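PDB 5K0W: class B carbapenemase GOB-18 from Elizabethkingia meningoseptica, which probably hydrolyses beta-lactam antibiotics, carbapenems among them, as a subclass B3 metallo-beta-lactamase carrying two zinc ions. Local coordinates for residues I57-I66 with K161-L169; N67-K78 with D102-E113. All blocks are in the same frame, centred on the assembly; numbering follows the deposited sequence.

From the N terminus, the chain forms the hairpin of strands 55-59 and 62-66 in the seven-stranded sheet. Residues 57-66 later meet 161-169 of the five-stranded sheet in contact 1, which closes the longer loop and exemplifies how side chains, rather than backbone bonds, join the sheets of a sandwich. Contact 2 falls wholly within that loop: after strand 62-66 the chain runs through 67-72 into helix 73-83, and 102-113 returns to it, closing a shorter loop. It ties the loop after strand 62-66 to two zinc ligands and packs helix 73-83 against helix 107-114, on the side of the seven-stranded sheet away from contact 1. The two contacts meet where Leu65 packs on Phe110.

Contact 1: residues I57-I66 with K161-L169; sequences IVTDKGNILI and KLGNITLTL
Two beta hairpins, Ile57-Ile66 and Lys161-Leu169, lie against each other here as part of the alpha-beta/beta-alpha sandwich of metallo-beta-lactamases, one from each sheet. Each is tied internally by backbone hydrogen bonds; the first reverses through a type I turn from Thr59 to Gly62, the second through a type II' turn from Leu162 to Ile165. The axes of strands 57-59 and 165-169 come within 9.4 Å, with directions 144° apart, and the backbones come nearest at the turns, where the CA atoms of Lys61 and Gly163 are 5.3 Å apart. The contact between the hairpins is made by side chains, mostly apolar.

Leu162 is wedged against the first hairpin. Its first torsion (chi1 -169°) carries the isobutyl group alongside Ile64, the two side chains running opposite ways; Leu162 CD2 lies 3.4 Å from Ile64 CG1 and also touches Gly62 O. Ile64 CD1 reaches on to Ile165 CG2, while Ile57 sets its CG2 methyl obliquely across the CG1 arm of Ile165. Deeper in, Ile57 and Leu167 meet tip to tip, CD1 to CD1 at 3.8 Å, and Ile66 reaches Leu167 in the same manner. Phe184 of strand 180-187 touches both Ile57 and Leu167, and Leu95 of strand 91-95 touches Ile64, Ile66 and Leu167, so the cluster is continuous with the core between the sheets.

At the turn end, Thr59 divides its two branches. Its CG2 methyl faces Leu162 O and Ile165 CB, whereas the hydroxyl serves its own hairpin: Thr59 OG1 accepts from Lys61 N in an ST turn and donates to Gly62 O at 2.6 Å, approaching that carbonyl from the face opposite Thr59 N.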
# COMPACT_ATOMS: atom_id res chain seq x y z
N ILE A 57 -1.26 -8.72 -8.99
CA ILE A 57 -1.10 -10.16 -8.83
C ILE A 57 -2.02 -10.82 -9.84
O ILE A 57 -3.24 -10.67 -9.77
CB ILE A 57 -1.31 -10.66 -7.37
CG1 ILE A 57 -0.29 -10.02 -6.43
CG2 ILE A 57 -1.22 -12.19 -7.30
CD1 ILE A 57 -0.66 -10.05 -4.96
N VAL A 58 -1.42 -11.49 -10.81
CA VAL A 58 -2.13 -12.15 -11.91
C VAL A 58 -2.42 -13.60 -11.54
O VAL A 58 -1.49 -14.35 -11.24
CB VAL A 58 -1.30 -12.03 -13.21
CG1 VAL A 58 -2.04 -12.65 -14.39
CG2 VAL A 58 -0.93 -10.58 -13.50
N THR A 59 -3.71 -14.00 -11.53
CA THR A 59 -4.08 -15.40 -11.26
C THR A 59 -4.86 -15.98 -12.43
O THR A 59 -5.31 -15.26 -13.34
CB THR A 59 -4.91 -15.60 -9.99
OG1 THR A 59 -6.29 -15.51 -10.33
CG2 THR A 59 -4.53 -14.65 -8.82
N ASP A 60 -5.07 -17.30 -12.36
CA ASP A 60 -5.81 -18.14 -13.29
C ASP A 60 -7.31 -17.78 -13.36
O ASP A 60 -7.93 -17.93 -14.40
CB ASP A 60 -5.61 -19.66 -12.96
CG ASP A 60 -5.61 -20.10 -11.47
OD1 ASP A 60 -4.89 -19.46 -10.65
OD2 ASP A 60 -6.25 -21.13 -11.14
N LYS A 61 -7.85 -17.29 -12.22
CA LYS A 61 -9.25 -16.91 -11.99
C LYS A 61 -9.47 -15.39 -11.91
O LYS A 61 -10.56 -14.97 -11.51
CB LYS A 61 -9.79 -17.58 -10.70
CG LYS A 61 -9.40 -19.04 -10.49
CD LYS A 61 -10.29 -20.03 -11.22
CE LYS A 61 -9.74 -21.43 -11.05
NZ LYS A 61 -10.23 -22.36 -12.10
N GLY A 62 -8.47 -14.59 -12.30
CA GLY A 62 -8.55 -13.13 -12.27
C GLY A 62 -7.36 -12.44 -11.63
O GLY A 62 -6.38 -13.09 -11.26
N ASN A 63 -7.44 -11.10 -11.47
CA ASN A 63 -6.36 -10.29 -10.92
C ASN A 63 -6.69 -9.56 -9.62
O ASN A 63 -7.85 -9.26 -9.32
CB ASN A 63 -5.88 -9.25 -11.93
CG ASN A 63 -5.46 -9.81 -13.25
OD1 ASN A 63 -4.98 -10.94 -13.38
ND2 ASN A 63 -5.62 -9.00 -14.28
N ILE A 64 -5.62 -9.24 -8.87
CA ILE A 64 -5.69 -8.50 -7.62
C ILE A 64 -4.83 -7.26 -7.80
O ILE A 64 -3.73 -7.34 -8.36
CB ILE A 64 -5.20 -9.37 -6.42
CG1 ILE A 64 -6.02 -10.68 -6.29
CG2 ILE A 64 -5.20 -8.56 -5.11
CD1 ILE A 64 -5.40 -11.82 -5.42
N LEU A 65 -5.35 -6.12 -7.36
CA LEU A 65 -4.59 -4.89 -7.39
C LEU A 65 -4.46 -4.32 -5.96
O LEU A 65 -5.48 -4.09 -5.30
CB LEU A 65 -5.20 -3.87 -8.35
CG LEU A 65 -4.34 -2.63 -8.62
CD1 LEU A 65 -3.28 -2.92 -9.65
CD2 LEU A 65 -5.20 -1.46 -9.05
N ILE A 66 -3.20 -4.17 -5.49
CA ILE A 66 -2.91 -3.57 -4.19
C ILE A 66 -2.39 -2.16 -4.45
O ILE A 66 -1.41 -2.01 -5.18
CB ILE A 66 -1.93 -4.40 -3.31
CG1 ILE A 66 -2.40 -5.84 -3.14
CG2 ILE A 66 -1.72 -3.74 -1.95
CD1 ILE A 66 -1.40 -6.77 -3.56
N LYS A 161 -8.33 -15.06 -0.94
CA LYS A 161 -8.01 -16.11 -1.91
C LYS A 161 -8.61 -15.85 -3.29
O LYS A 161 -9.75 -15.41 -3.40
CB LYS A 161 -8.42 -17.49 -1.37
CG LYS A 161 -7.89 -17.80 0.04
CD LYS A 161 -8.28 -19.19 0.52
CE LYS A 161 -7.11 -20.16 0.52
NZ LYS A 161 -6.58 -20.40 1.88
N LEU A 162 -7.82 -16.11 -4.34
CA LEU A 162 -8.19 -15.96 -5.75
C LEU A 162 -7.24 -16.88 -6.49
O LEU A 162 -6.02 -16.68 -6.43
CB LEU A 162 -8.04 -14.48 -6.22
CG LEU A 162 -8.61 -14.11 -7.59
CD1 LEU A 162 -10.12 -14.04 -7.55
CD2 LEU A 162 -8.05 -12.80 -8.08
N GLY A 163 -7.77 -17.94 -7.08
CA GLY A 163 -6.96 -18.97 -7.71
C GLY A 163 -6.14 -19.70 -6.66
O GLY A 163 -6.63 -19.92 -5.55
N ASN A 164 -4.88 -20.03 -6.98
CA ASN A 164 -3.96 -20.72 -6.06
C ASN A 164 -3.30 -19.74 -5.09
O ASN A 164 -2.78 -20.16 -4.05
CB ASN A 164 -2.89 -21.50 -6.82
CG ASN A 164 -3.41 -22.36 -7.95
OD1 ASN A 164 -3.04 -22.17 -9.10
ND2 ASN A 164 -4.24 -23.35 -7.64
N ILE A 165 -3.33 -18.43 -5.43
CA ILE A 165 -2.80 -17.32 -4.65
C ILE A 165 -3.62 -17.12 -3.37
O ILE A 165 -4.86 -17.11 -3.42
CB ILE A 165 -2.76 -16.04 -5.53
CG1 ILE A 165 -1.49 -15.98 -6.41
CG2 ILE A 165 -2.99 -14.73 -4.75
CD1 ILE A 165 -0.12 -15.57 -5.69
N THR A 166 -2.93 -17.00 -2.22
CA THR A 166 -3.50 -16.73 -0.90
C THR A 166 -2.69 -15.61 -0.25
O THR A 166 -1.49 -15.76 -0.06
CB THR A 166 -3.55 -17.98 0.00
OG1 THR A 166 -4.16 -19.07 -0.70
CG2 THR A 166 -4.29 -17.73 1.32
N LEU A 167 -3.36 -14.49 0.08
CA LEU A 167 -2.74 -13.36 0.73
C LEU A 167 -3.20 -13.30 2.17
O LEU A 167 -4.38 -13.55 2.46
CB LEU A 167 -3.13 -12.06 0.02
CG LEU A 167 -2.10 -11.46 -0.92
CD1 LEU A 167 -2.07 -12.20 -2.22
CD2 LEU A 167 -2.45 -10.05 -1.24
N THR A 168 -2.30 -12.95 3.08
CA THR A 168 -2.63 -12.81 4.49
C THR A 168 -2.46 -11.35 4.82
O THR A 168 -1.40 -10.77 4.52
CB THR A 168 -1.75 -13.72 5.38
OG1 THR A 168 -1.94 -15.07 5.00
CG2 THR A 168 -2.07 -13.59 6.86
N LEU A 169 -3.49 -10.75 5.44
CA LEU A 169 -3.42 -9.36 5.87
C LEU A 169 -2.70 -9.31 7.21
O LEU A 169 -3.07 -10.03 8.13
CB LEU A 169 -4.84 -8.76 6.01
CG LEU A 169 -4.89 -7.24 6.24
CD1 LEU A 169 -5.94 -6.59 5.35
CD2 LEU A 169 -5.11 -6.92 7.70

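Contact 2: residues N67-K78 with D102-E113; sequences NTGTAESFPIIK and DHTGALQDFKTE. With ZN (zinc ion), chain C.
Thr68 and Gly69 meet the backbone of Asp102 and His103, two ligands of one zinc ion. Asp102 OD2 and His103 NE2 each lie 2.1 Å from the metal; a water and His241 complete its shell. The two ligands meet Asn67-Lys78 mainly through their backbones, a second shell that probably helps to position them. His103 O accepts from Thr68 N at 2.9 Å, the donor lying above the carbonyl plane, while a water joins Gly69 N to Asp102 O and, weakly, to His103 ND1. Gly69 CA also makes a CA-H...O contact with Asp102 O.

Thr68 links this shell to the next helix. Thr68 OG1, set between the backbone N and the carbonyl carbon (chi1 76°), accepts from Ala106 N at 3.0 Å, just where helix 107-114 begins. Beyond it, Phe74 turns one edge to the face of Phe110 in a T-shaped stack, centroids 5.0 Å apart and planes at 90°. Asp109 CB sits over the centre of one Phe74 face, 3.4 Å from the centroid in a CH-pi contact, and Lys78 CD lies over the opposite face, toward the rim. Lys78 NZ then forms a salt bridge with Glu113 OE1 at 3.2 Å, on the syn side of the carboxylate, whose carbon lies at the edge of the Phe74 ring. Asp109 OD1 has its own salt bridge, to Lys146 NZ.

The axes of segments 73-78 and 107-113 run at 55° to each other, 10.3 Å apart at closest approach. Phe110 extends this interface to Ile91 and Leu94 of strand 91-95, and Leu107 touches both Leu94 and Leu128, the latter on helix 125-129.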
# COMPACT_ATOMS: atom_id res chain seq x y z
N ASN A 67 -3.07 -1.13 -3.89
CA ASN A 67 -2.77 0.32 -4.01
C ASN A 67 -2.98 0.96 -5.39
O ASN A 67 -2.80 0.28 -6.40
CB ASN A 67 -1.43 0.72 -3.38
CG ASN A 67 -1.30 0.30 -1.93
OD1 ASN A 67 -2.27 -0.04 -1.24
ND2 ASN A 67 -0.08 0.31 -1.45
N THR A 68 -3.39 2.27 -5.42
CA THR A 68 -3.72 2.94 -6.67
C THR A 68 -3.15 4.33 -6.98
O THR A 68 -3.68 4.96 -7.92
CB THR A 68 -5.26 3.11 -6.82
OG1 THR A 68 -5.73 4.17 -5.97
CG2 THR A 68 -6.05 1.81 -6.67
N GLY A 69 -2.20 4.86 -6.22
CA GLY A 69 -1.71 6.22 -6.49
C GLY A 69 -2.79 7.30 -6.34
O GLY A 69 -3.90 6.99 -5.91
N THR A 70 -2.51 8.57 -6.75
CA THR A 70 -3.45 9.71 -6.68
C THR A 70 -4.56 9.55 -7.73
O THR A 70 -4.61 8.52 -8.40
CB THR A 70 -2.72 11.04 -6.84
OG1 THR A 70 -2.07 11.07 -8.12
CG2 THR A 70 -1.73 11.31 -5.72
N ALA A 71 -5.45 10.56 -7.88
CA ALA A 71 -6.54 10.54 -8.88
C ALA A 71 -6.00 10.42 -10.30
O ALA A 71 -6.49 9.60 -11.07
CB ALA A 71 -7.40 11.78 -8.76
N GLU A 72 -4.96 11.19 -10.61
CA GLU A 72 -4.31 11.20 -11.93
C GLU A 72 -3.44 9.95 -12.25
O GLU A 72 -2.91 9.84 -13.36
CB GLU A 72 -3.59 12.54 -12.20
CG GLU A 72 -2.51 12.92 -11.19
CD GLU A 72 -2.99 13.73 -10.00
OE1 GLU A 72 -2.47 14.86 -9.83
OE2 GLU A 72 -3.83 13.23 -9.21
N SER A 73 -3.33 9.00 -11.30
CA SER A 73 -2.58 7.76 -11.49
C SER A 73 -3.46 6.71 -12.19
O SER A 73 -2.93 5.69 -12.66
CB SER A 73 -2.10 7.22 -10.15
OG SER A 73 -3.16 6.50 -9.53
N PHE A 74 -4.78 6.95 -12.27
CA PHE A 74 -5.76 6.07 -12.93
C PHE A 74 -5.41 5.76 -14.39
O PHE A 74 -5.30 4.57 -14.70
CB PHE A 74 -7.19 6.60 -12.79
CG PHE A 74 -8.27 5.68 -13.31
CD1 PHE A 74 -8.36 4.36 -12.88
CD2 PHE A 74 -9.24 6.15 -14.19
CE1 PHE A 74 -9.38 3.52 -13.32
CE2 PHE A 74 -10.27 5.32 -14.63
CZ PHE A 74 -10.33 4.01 -14.20
N PRO A 75 -5.19 6.76 -15.31
CA PRO A 75 -4.81 6.41 -16.68
C PRO A 75 -3.46 5.68 -16.76
O PRO A 75 -3.34 4.76 -17.56
CB PRO A 75 -4.75 7.76 -17.39
CG PRO A 75 -4.56 8.75 -16.33
CD PRO A 75 -5.29 8.23 -15.15
N ILE A 76 -2.48 6.07 -15.89
CA ILE A 76 -1.13 5.49 -15.78
C ILE A 76 -1.18 4.00 -15.42
O ILE A 76 -0.56 3.20 -16.11
CB ILE A 76 -0.22 6.30 -14.82
CG1 ILE A 76 0.04 7.73 -15.35
CG2 ILE A 76 1.12 5.55 -14.56
CD1 ILE A 76 0.66 8.70 -14.32
N ILE A 77 -1.89 3.63 -14.32
CA ILE A 77 -1.99 2.24 -13.87
C ILE A 77 -2.67 1.40 -14.92
O ILE A 77 -2.18 0.32 -15.23
CB ILE A 77 -2.59 2.10 -12.44
CG1 ILE A 77 -1.65 2.78 -11.42
CG2 ILE A 77 -2.82 0.62 -12.04
CD1 ILE A 77 -2.29 3.30 -10.25
N LYS A 78 -3.75 1.93 -15.51
CA LYS A 78 -4.49 1.26 -16.57
C LYS A 78 -3.59 0.98 -17.77
O LYS A 78 -3.60 -0.14 -18.27
CB LYS A 78 -5.71 2.10 -16.98
CG LYS A 78 -7.03 1.41 -16.65
CD LYS A 78 -8.17 2.39 -16.52
CE LYS A 78 -8.62 3.04 -17.81
NZ LYS A 78 -9.36 4.30 -17.55
N ASP A 102 -2.85 9.25 -1.69
CA ASP A 102 -1.74 8.83 -2.55
C ASP A 102 -1.69 7.30 -2.78
O ASP A 102 -0.81 6.82 -3.48
CB ASP A 102 -0.39 9.41 -2.06
CG ASP A 102 0.02 9.01 -0.66
OD1 ASP A 102 -0.83 9.10 0.26
OD2 ASP A 102 1.21 8.66 -0.47
N HIS A 103 -2.65 6.53 -2.21
CA HIS A 103 -2.78 5.09 -2.43
C HIS A 103 -4.25 4.72 -2.70
O HIS A 103 -4.53 3.60 -3.14
CB HIS A 103 -2.23 4.27 -1.24
CG HIS A 103 -0.87 4.70 -0.79
ND1 HIS A 103 0.29 4.22 -1.38
CD2 HIS A 103 -0.53 5.60 0.16
CE1 HIS A 103 1.28 4.82 -0.76
NE2 HIS A 103 0.84 5.66 0.17
N THR A 104 -5.19 5.67 -2.45
CA THR A 104 -6.64 5.47 -2.61
C THR A 104 -7.28 6.33 -3.71
O THR A 104 -8.48 6.18 -3.95
CB THR A 104 -7.37 5.82 -1.30
OG1 THR A 104 -7.21 7.21 -1.04
CG2 THR A 104 -6.89 5.03 -0.10
N GLY A 105 -6.56 7.29 -4.25
CA GLY A 105 -7.11 8.23 -5.23
C GLY A 105 -7.83 7.66 -6.44
O GLY A 105 -8.80 8.27 -6.91
N ALA A 106 -7.37 6.50 -6.98
CA ALA A 106 -8.00 5.88 -8.14
C ALA A 106 -8.89 4.71 -7.80
O ALA A 106 -9.41 4.07 -8.72
CB ALA A 106 -6.95 5.48 -9.15
N LEU A 107 -9.11 4.45 -6.50
CA LEU A 107 -9.89 3.33 -5.97
C LEU A 107 -11.32 3.29 -6.44
O LEU A 107 -11.81 2.21 -6.77
CB LEU A 107 -9.86 3.31 -4.44
CG LEU A 107 -8.99 2.27 -3.78
CD1 LEU A 107 -9.01 2.47 -2.28
CD2 LEU A 107 -9.46 0.85 -4.10
N GLN A 108 -12.02 4.44 -6.42
CA GLN A 108 -13.40 4.53 -6.87
C GLN A 108 -13.47 4.35 -8.37
O GLN A 108 -14.33 3.61 -8.86
CB GLN A 108 -14.07 5.84 -6.43
CG GLN A 108 -15.59 5.88 -6.70
CD GLN A 108 -16.36 4.76 -6.04
OE1 GLN A 108 -15.86 4.05 -5.18
NE2 GLN A 108 -17.60 4.56 -6.44
N ASP A 109 -12.52 4.99 -9.10
CA ASP A 109 -12.39 4.92 -10.56
C ASP A 109 -12.25 3.45 -10.98
O ASP A 109 -12.95 3.02 -11.90
CB ASP A 109 -11.17 5.75 -11.01
CG ASP A 109 -11.25 7.26 -10.73
OD1 ASP A 109 -12.38 7.78 -10.54
OD2 ASP A 109 -10.19 7.93 -10.76
N PHE A 110 -11.43 2.67 -10.24
CA PHE A 110 -11.24 1.24 -10.47
C PHE A 110 -12.49 0.43 -10.13
O PHE A 110 -12.93 -0.38 -10.96
CB PHE A 110 -10.02 0.69 -9.72
CG PHE A 110 -8.76 0.77 -10.54
CD1 PHE A 110 -8.57 -0.08 -11.63
CD2 PHE A 110 -7.78 1.69 -10.24
CE1 PHE A 110 -7.41 0.03 -12.43
CE2 PHE A 110 -6.61 1.79 -11.02
CZ PHE A 110 -6.44 0.95 -12.11
N LYS A 111 -13.09 0.68 -8.94
CA LYS A 111 -14.30 -0.03 -8.50
C LYS A 111 -15.47 0.08 -9.48
O LYS A 111 -16.11 -0.94 -9.74
CB LYS A 111 -14.71 0.37 -7.08
CG LYS A 111 -15.35 -0.79 -6.32
CD LYS A 111 -16.06 -0.30 -5.08
CE LYS A 111 -17.15 -1.25 -4.65
NZ LYS A 111 -18.02 -0.65 -3.60
N THR A 112 -15.71 1.29 -10.04
CA THR A 112 -16.80 1.52 -10.99
C THR A 112 -16.52 0.92 -12.38
O THR A 112 -17.39 0.26 -12.94
CB THR A 112 -17.28 3.01 -11.05
OG1 THR A 112 -16.30 3.85 -11.65
CG2 THR A 112 -17.67 3.57 -9.69
N GLU A 113 -15.32 1.15 -12.91
CA GLU A 113 -14.94 0.68 -14.25
C GLU A 113 -14.72 -0.82 -14.39
O GLU A 113 -14.78 -1.32 -15.52
CB GLU A 113 -13.73 1.46 -14.78
CG GLU A 113 -14.13 2.63 -15.65
CD GLU A 113 -12.99 3.40 -16.29
OE1 GLU A 113 -12.08 2.77 -16.87
OE2 GLU A 113 -13.04 4.65 -16.25
ZN ZN C . 1.99 7.26 0.90
O HOH W 1 -0.35 3.82 -4.40
O HOH W 2 2.21 7.78 2.89